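Local coordinates for protein tyrosine recombinase XerH (PDB 5JJV) that cuts and rejoins recombining DNA molecules as a site-specific tyrosine recombinase and takes part in chromosome segregation in Helicobacter pylori, at residues L18-F23 / P79-H84; F43-E48 / K63-A68. One frame throughout, in Å; residues are numbered along the deposited sequence.

Overall arrangement
The two contacts show how a helical DNA-binding domain can be built from antiparallel helix pairs, the second nested within the first along the chain. Contact 1 joins helix 12-30 to helix 74-93; contact 2 joins helix 39-50 to helix 55-68, and falls wholly inside the length of chain that contact 1 closes. All four segments belong to the SAM-like region at the N-terminal side of this recombinase, and the annotated active-site residues lie in neither contact. The centres of contact 1 and contact 2 are about 16 Å apart. Helix 55-68, which carries one side of contact 2, also packs on contact 1 through L58 and E59. Contact 1 is buried, whereas contact 2 is partly open to solvent, and its segment 63-68 carries residues that meet DNA bases and phosphates.

Contact 1: L18-F23 / P79-H84; sequences LWIGRF and PLLKFH
I20 reaches from helix 12-30 into the side of helix 74-93, and its branches divide the work. Its CB points at the partner helix. From there CG2, set anti to the backbone N, lies 4.1 Å from L80 CB and also brushes the leucine beyond, with I20 CG2 4.4 Å from L81 CD2. The other branch goes out through CG1, extended (chi2 -177°), and delivers CD1 to the partner backbone, where I20 CD1 rests 3.5 Å from L80 O and 3.8 Å from H84 CB. The side chains of I20 and L80 lie alongside each other, pointing opposite ways. The short helical segments are almost antiparallel, at 175° with axes 10.7 Å apart, and belong to the all-helical SAM-like domain with which recombinases of this family grip DNA. One turn on from I20, F23 crosses L80 at about a right angle: F23 CD2 meets L80 CD1 at 3.5 Å, the methyl approaching the ring obliquely. Helix 55-68 covers I20 and L81 through L58, while L136 of helix 123-143 packs on F23. At the more exposed end, H84 NE2 makes a weak hydrogen bond to T13 O on helix 12-30.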
loop_
_atom_site.group_PDB
_atom_site.type_symbol
_atom_site.label_atom_id
_atom_site.label_comp_id
_atom_site.label_asym_id
_atom_site.label_seq_id
_atom_site.Cartn_x
_atom_site.Cartn_y
_atom_site.Cartn_z
ATOM N N LEU B 18 27.547 23.993 11.028
ATOM C CA LEU B 18 27.872 23.708 9.637
ATOM C C LEU B 18 26.974 22.618 9.057
ATOM O O LEU B 18 26.430 22.766 7.962
ATOM C CB LEU B 18 29.343 23.301 9.519
ATOM C CG LEU B 18 29.881 22.945 8.135
ATOM C CD1 LEU B 18 29.669 24.092 7.161
ATOM C CD2 LEU B 18 31.355 22.589 8.236
ATOM N N TRP B 19 26.821 21.524 9.798
ATOM C CA TRP B 19 25.994 20.407 9.355
ATOM C C TRP B 19 24.520 20.784 9.270
ATOM O O TRP B 19 23.808 20.325 8.375
ATOM C CB TRP B 19 26.167 19.206 10.287
ATOM C CG TRP B 19 27.405 18.412 10.017
ATOM C CD1 TRP B 19 28.504 18.307 10.818
ATOM C CD2 TRP B 19 27.673 17.615 8.858
ATOM N NE1 TRP B 19 29.438 17.487 10.232
ATOM C CE2 TRP B 19 28.952 17.050 9.028
ATOM C CE3 TRP B 19 26.955 17.322 7.695
ATOM C CZ2 TRP B 19 29.530 16.210 8.077
ATOM C CZ3 TRP B 19 27.528 16.488 6.753
ATOM C CH2 TRP B 19 28.804 15.942 6.949
ATOM N N ILE B 20 24.066 21.612 10.207
ATOM C CA ILE B 20 22.683 22.075 10.210
ATOM C C ILE B 20 22.376 22.843 8.929
ATOM O O ILE B 20 21.347 22.619 8.294
ATOM C CB ILE B 20 22.384 22.969 11.432
ATOM C CG1 ILE B 20 22.405 22.138 12.716
ATOM C CG2 ILE B 20 21.036 23.657 11.279
ATOM C CD1 ILE B 20 22.052 22.928 13.958
ATOM N N GLY B 21 23.285 23.737 8.549
ATOM C CA GLY B 21 23.142 24.495 7.320
ATOM C C GLY B 21 23.063 23.593 6.103
ATOM O O GLY B 21 22.239 23.807 5.212
ATOM N N ARG B 22 23.920 22.577 6.070
ATOM C CA ARG B 22 23.936 21.616 4.974
ATOM C C ARG B 22 22.617 20.858 4.877
ATOM O O ARG B 22 22.101 20.628 3.782
ATOM C CB ARG B 22 25.090 20.628 5.148
ATOM C CG ARG B 22 26.467 21.259 5.038
ATOM C CD ARG B 22 27.544 20.300 5.513
ATOM N NE ARG B 22 28.887 20.823 5.288
ATOM C CZ ARG B 22 29.996 20.255 5.749
ATOM N NH1 ARG B 22 29.923 19.144 6.469
ATOM N NH2 ARG B 22 31.179 20.798 5.495
ATOM N N PHE B 23 22.079 20.474 6.029
ATOM C CA PHE B 23 20.827 19.727 6.087
ATOM C C PHE B 23 19.646 20.578 5.634
ATOM O O PHE B 23 18.806 20.123 4.857
ATOM C CB PHE B 23 20.584 19.203 7.504
ATOM C CG PHE B 23 19.203 18.652 7.719
ATOM C CD1 PHE B 23 18.859 17.398 7.241
ATOM C CD2 PHE B 23 18.250 19.386 8.405
ATOM C CE1 PHE B 23 17.590 16.888 7.441
ATOM C CE2 PHE B 23 16.978 18.882 8.607
ATOM C CZ PHE B 23 16.649 17.632 8.125
ATOM N N PRO B 79 13.626 24.317 15.250
ATOM C CA PRO B 79 14.016 23.317 16.255
ATOM C C PRO B 79 15.514 23.019 16.267
ATOM O O PRO B 79 16.092 22.842 17.339
ATOM C CB PRO B 79 13.226 22.073 15.834
ATOM C CG PRO B 79 12.068 22.598 15.079
ATOM C CD PRO B 79 12.594 23.789 14.340
ATOM N N LEU B 80 16.130 22.967 15.090
ATOM C CA LEU B 80 17.553 22.669 14.989
ATOM C C LEU B 80 18.407 23.819 15.504
ATOM O O LEU B 80 19.436 23.600 16.144
ATOM C CB LEU B 80 17.931 22.343 13.545
ATOM C CG LEU B 80 17.298 21.073 12.978
ATOM C CD1 LEU B 80 17.836 20.790 11.588
ATOM C CD2 LEU B 80 17.532 19.888 13.905
ATOM N N LEU B 81 17.980 25.046 15.220
ATOM C CA LEU B 81 18.698 26.226 15.690
ATOM C C LEU B 81 18.608 26.341 17.207
ATOM O O LEU B 81 19.520 26.857 17.853
ATOM C CB LEU B 81 18.156 27.495 15.030
ATOM C CG LEU B 81 18.410 27.647 13.529
ATOM C CD1 LEU B 81 17.900 28.990 13.034
ATOM C CD2 LEU B 81 19.888 27.479 13.209
ATOM N N LYS B 82 17.506 25.857 17.770
ATOM C CA LYS B 82 17.339 25.847 19.217
ATOM C C LYS B 82 18.240 24.793 19.854
ATOM O O LYS B 82 18.701 24.960 20.985
ATOM C CB LYS B 82 15.879 25.601 19.599
ATOM C CG LYS B 82 14.978 26.803 19.376
ATOM C CD LYS B 82 13.597 26.584 19.969
ATOM C CE LYS B 82 12.727 27.820 19.804
ATOM N NZ LYS B 82 13.354 29.021 20.422
ATOM N N PHE B 83 18.495 23.711 19.125
ATOM C CA PHE B 83 19.424 22.693 19.600
ATOM C C PHE B 83 20.858 23.195 19.509
ATOM O O PHE B 83 21.678 22.920 20.387
ATOM C CB PHE B 83 19.275 21.393 18.811
ATOM C CG PHE B 83 20.322 20.370 19.144
ATOM C CD1 PHE B 83 20.317 19.730 20.372
ATOM C CD2 PHE B 83 21.319 20.055 18.234
ATOM C CE1 PHE B 83 21.283 18.794 20.687
ATOM C CE2 PHE B 83 22.288 19.118 18.541
ATOM C CZ PHE B 83 22.269 18.486 19.770
ATOM N N HIS B 84 21.157 23.927 18.439
ATOM C CA HIS B 84 22.472 24.533 18.278
ATOM C C HIS B 84 22.724 25.531 19.398
ATOM O O HIS B 84 23.846 25.664 19.879
ATOM C CB HIS B 84 22.599 25.221 16.918
ATOM C CG HIS B 84 23.853 26.028 16.771
ATOM N ND1 HIS B 84 23.865 27.403 16.852
ATOM C CD2 HIS B 84 25.136 25.651 16.558
ATOM C CE1 HIS B 84 25.101 27.840 16.689
ATOM N NE2 HIS B 84 25.891 26.797 16.510
#

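Contact 2: F43-E48 / K63-A68; sequences FECLNE and KKARNA. With nucleotides of chain C.
K64 stretches fully extended from helix 55-68 to put its ammonium group between two carboxylates of helix 39-50. K64 NZ donates to E44 OE1 at 3.0 Å, on the anti side of that oxygen and 26° out of the carboxylate plane, and makes a weak bond to E48 OE2 at 2.9 Å; both pairs are salt bridges. Nearer the backbones, C45 SG touches the aliphatic stem of K64, 3.8 Å from K64 CG, and lies equally far from A65 CB. The segments run nearly antiparallel, at 168°, and V61 adds to the packing on C45 and E48. On the DNA side of the helix, R66 meets bases, while K63 and N67 meet the backbone. R66 gives NH1 to N7 of DG8 of chain C at 3.0 Å and NH2 to its O6 at 2.6 Å, while C7 of DT7 of chain C sits over the centre of the guanidinium face. N67 ND2 binds OP2 of the same DT7 at 3.2 Å, and K63, salt-bridged to E59, reaches neighbouring phosphates by weak bonds. Bidentate pairing with the Hoogsteen (major-groove) edge of guanine is consistent with direct base recognition, whereas the ammonium of K64, paired with two carboxylates, probably contributes to holding the two helices together.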
loop_
_atom_site.group_PDB
_atom_site.type_symbol
_atom_site.label_atom_id
_atom_site.label_comp_id
_atom_site.label_asym_id
_atom_site.label_seq_id
_atom_site.Cartn_x
_atom_site.Cartn_y
_atom_site.Cartn_z
ATOM N N PHE B 43 16.910 29.939 -5.377
ATOM C CA PHE B 43 18.316 29.871 -5.759
ATOM C C PHE B 43 19.167 30.807 -4.908
ATOM O O PHE B 43 20.306 30.487 -4.566
ATOM C CB PHE B 43 18.483 30.208 -7.241
ATOM C CG PHE B 43 17.792 29.245 -8.163
ATOM C CD1 PHE B 43 17.503 27.954 -7.749
ATOM C CD2 PHE B 43 17.432 29.628 -9.443
ATOM C CE1 PHE B 43 16.866 27.066 -8.594
ATOM C CE2 PHE B 43 16.796 28.744 -10.294
ATOM C CZ PHE B 43 16.513 27.460 -9.868
ATOM N N GLU B 44 18.607 31.965 -4.571
ATOM C CA GLU B 44 19.284 32.902 -3.686
ATOM C C GLU B 44 19.473 32.282 -2.310
ATOM O O GLU B 44 20.548 32.377 -1.720
ATOM C CB GLU B 44 18.498 34.209 -3.577
ATOM C CG GLU B 44 18.518 35.050 -4.840
ATOM C CD GLU B 44 17.672 36.301 -4.716
ATOM O OE1 GLU B 44 17.072 36.510 -3.641
ATOM O OE2 GLU B 44 17.607 37.073 -5.695
ATOM N N CYS B 45 18.424 31.639 -1.808
ATOM C CA CYS B 45 18.484 30.968 -0.517
ATOM C C CYS B 45 19.507 29.837 -0.527
ATOM O O CYS B 45 20.222 29.633 0.451
ATOM C CB CYS B 45 17.108 30.427 -0.126
ATOM S SG CYS B 45 15.890 31.703 0.257
ATOM N N LEU B 46 19.575 29.107 -1.638
ATOM C CA LEU B 46 20.526 28.011 -1.777
ATOM C C LEU B 46 21.966 28.500 -1.669
ATOM O O LEU B 46 22.794 27.880 -0.999
ATOM C CB LEU B 46 20.324 27.289 -3.110
ATOM C CG LEU B 46 19.041 26.474 -3.258
ATOM C CD1 LEU B 46 19.051 25.692 -4.562
ATOM C CD2 LEU B 46 18.865 25.544 -2.070
ATOM N N ASN B 47 22.258 29.614 -2.329
ATOM C CA ASN B 47 23.598 30.184 -2.305
ATOM C C ASN B 47 23.924 30.807 -0.953
ATOM O O ASN B 47 25.047 30.695 -0.461
ATOM C CB ASN B 47 23.753 31.230 -3.411
ATOM C CG ASN B 47 23.483 30.661 -4.790
ATOM O OD1 ASN B 47 23.629 29.460 -5.019
ATOM N ND2 ASN B 47 23.085 31.524 -5.719
ATOM N N GLU B 48 22.932 31.459 -0.355
ATOM C CA GLU B 48 23.123 32.133 0.923
ATOM C C GLU B 48 23.275 31.140 2.074
ATOM O O GLU B 48 23.844 31.470 3.114
ATOM C CB GLU B 48 21.962 33.092 1.193
ATOM C CG GLU B 48 21.973 34.325 0.299
ATOM C CD GLU B 48 20.663 35.090 0.337
ATOM O OE1 GLU B 48 19.788 34.737 1.155
ATOM O OE2 GLU B 48 20.510 36.042 -0.458
ATOM N N LYS B 63 13.781 31.841 6.817
ATOM C CA LYS B 63 12.589 32.680 6.863
ATOM C C LYS B 63 12.305 33.245 5.477
ATOM O O LYS B 63 11.162 33.259 5.021
ATOM C CB LYS B 63 12.752 33.819 7.874
ATOM C CG LYS B 63 12.600 33.399 9.326
ATOM C CD LYS B 63 12.748 34.595 10.251
ATOM C CE LYS B 63 12.519 34.210 11.702
ATOM N NZ LYS B 63 12.641 35.388 12.606
ATOM N N LYS B 64 13.362 33.706 4.815
ATOM C CA LYS B 64 13.273 34.217 3.452
ATOM C C LYS B 64 12.721 33.151 2.510
ATOM O O LYS B 64 11.938 33.448 1.609
ATOM C CB LYS B 64 14.648 34.692 2.976
ATOM C CG LYS B 64 14.710 35.107 1.515
ATOM C CD LYS B 64 16.126 35.503 1.123
ATOM C CE LYS B 64 16.223 35.846 -0.355
ATOM N NZ LYS B 64 17.606 36.245 -0.742
ATOM N N ALA B 65 13.130 31.908 2.734
ATOM C CA ALA B 65 12.674 30.791 1.919
ATOM C C ALA B 65 11.195 30.506 2.156
ATOM O O ALA B 65 10.439 30.287 1.209
ATOM C CB ALA B 65 13.507 29.551 2.209
ATOM N N ARG B 66 10.789 30.508 3.423
ATOM C CA ARG B 66 9.397 30.260 3.783
ATOM C C ARG B 66 8.482 31.346 3.234
ATOM O O ARG B 66 7.422 31.058 2.679
ATOM C CB ARG B 66 9.236 30.171 5.301
ATOM C CG ARG B 66 7.803 29.935 5.744
ATOM C CD ARG B 66 7.641 30.093 7.243
ATOM N NE ARG B 66 6.295 29.731 7.677
ATOM C CZ ARG B 66 5.864 29.811 8.932
ATOM N NH1 ARG B 66 6.673 30.246 9.889
ATOM N NH2 ARG B 66 4.620 29.456 9.228
ATOM N N ASN B 67 8.905 32.596 3.390
ATOM C CA ASN B 67 8.129 33.737 2.921
ATOM C C ASN B 67 8.035 33.790 1.399
ATOM O O ASN B 67 7.178 34.480 0.847
ATOM C CB ASN B 67 8.734 35.038 3.449
ATOM C CG ASN B 67 8.756 35.097 4.965
ATOM O OD1 ASN B 67 8.413 34.128 5.642
ATOM N ND2 ASN B 67 9.169 36.238 5.506
ATOM N N ALA B 68 8.917 33.058 0.726
ATOM C CA ALA B 68 8.946 33.040 -0.733
ATOM C C ALA B 68 8.081 31.919 -1.301
ATOM O O ALA B 68 7.814 31.882 -2.503
ATOM C CB ALA B 68 10.377 32.906 -1.231
ATOM P P DT C 7 9.849 36.816 9.782
ATOM O OP1 DT C 7 10.987 37.427 10.506
ATOM O OP2 DT C 7 10.099 36.016 8.564
ATOM O "O5'" DT C 7 9.023 35.931 10.822
ATOM C "C5'" DT C 7 8.316 36.563 11.880
ATOM C "C4'" DT C 7 7.576 35.537 12.714
ATOM O "O4'" DT C 7 6.232 35.371 12.208
ATOM C "C3'" DT C 7 8.207 34.140 12.721
ATOM O "O3'" DT C 7 8.448 33.723 14.052
ATOM C "C2'" DT C 7 7.161 33.255 12.035
ATOM C "C1'" DT C 7 5.880 34.018 12.318
ATOM N N1 DT C 7 4.785 33.728 11.354
ATOM C C2 DT C 7 3.482 33.744 11.793
ATOM O O2 DT C 7 3.169 33.993 12.944
ATOM N N3 DT C 7 2.549 33.462 10.832
ATOM C C4 DT C 7 2.784 33.166 9.501
ATOM O O4 DT C 7 1.876 32.926 8.711
ATOM C C5 DT C 7 4.174 33.163 9.106
ATOM C C7 DT C 7 4.553 32.858 7.687
ATOM C C6 DT C 7 5.097 33.439 10.041
ATOM P P DG C 8 9.827 32.990 14.426
ATOM O OP1 DG C 8 10.768 34.031 14.890
ATOM O OP2 DG C 8 10.190 32.115 13.288
ATOM O "O5'" DG C 8 9.438 32.052 15.660
ATOM C "C5'" DG C 8 9.010 32.634 16.883
ATOM C "C4'" DG C 8 7.837 31.866 17.462
ATOM O "O4'" DG C 8 6.743 31.863 16.508
ATOM C "C3'" DG C 8 8.122 30.399 17.798
ATOM O "O3'" DG C 8 7.579 30.082 19.078
ATOM C "C2'" DG C 8 7.422 29.633 16.675
ATOM C "C1'" DG C 8 6.257 30.551 16.348
ATOM N N9 DG C 8 5.772 30.405 14.978
ATOM C C8 DG C 8 6.533 30.263 13.844
ATOM N N7 DG C 8 5.826 30.152 12.754
ATOM C C5 DG C 8 4.511 30.226 13.194
ATOM C C6 DG C 8 3.301 30.165 12.463
ATOM O O6 DG C 8 3.149 30.029 11.240
ATOM N N1 DG C 8 2.190 30.278 13.295
ATOM C C2 DG C 8 2.242 30.432 14.660
ATOM N N2 DG C 8 1.064 30.524 15.292
ATOM N N3 DG C 8 3.370 30.491 15.358
ATOM C C4 DG C 8 4.461 30.381 14.561
ATOM P P DA C 6 7.572 39.240 4.098
ATOM O OP1 DA C 6 8.741 40.113 3.842
ATOM O OP2 DA C 6 7.371 38.012 3.297
ATOM O "O5'" DA C 6 7.566 38.815 5.641
ATOM C "C5'" DA C 6 7.472 39.812 6.651
ATOM C "C4'" DA C 6 7.246 39.183 8.013
ATOM O "O4'" DA C 6 5.842 38.887 8.186
ATOM C "C3'" DA C 6 7.998 37.869 8.251
ATOM O "O3'" DA C 6 8.826 37.991 9.395
ATOM C "C2'" DA C 6 6.888 36.829 8.457
ATOM C "C1'" DA C 6 5.716 37.688 8.903
ATOM N N9 DA C 6 4.411 37.104 8.601
ATOM C C8 DA C 6 3.993 36.599 7.401
ATOM N N7 DA C 6 2.765 36.142 7.415
ATOM C C5 DA C 6 2.343 36.365 8.715
ATOM C C6 DA C 6 1.126 36.102 9.376
ATOM N N6 DA C 6 0.074 35.533 8.781
ATOM N N1 DA C 6 1.034 36.448 10.677
ATOM C C2 DA C 6 2.091 37.016 11.269
ATOM N N3 DA C 6 3.283 37.313 10.753
ATOM C C4 DA C 6 3.344 36.958 9.460
#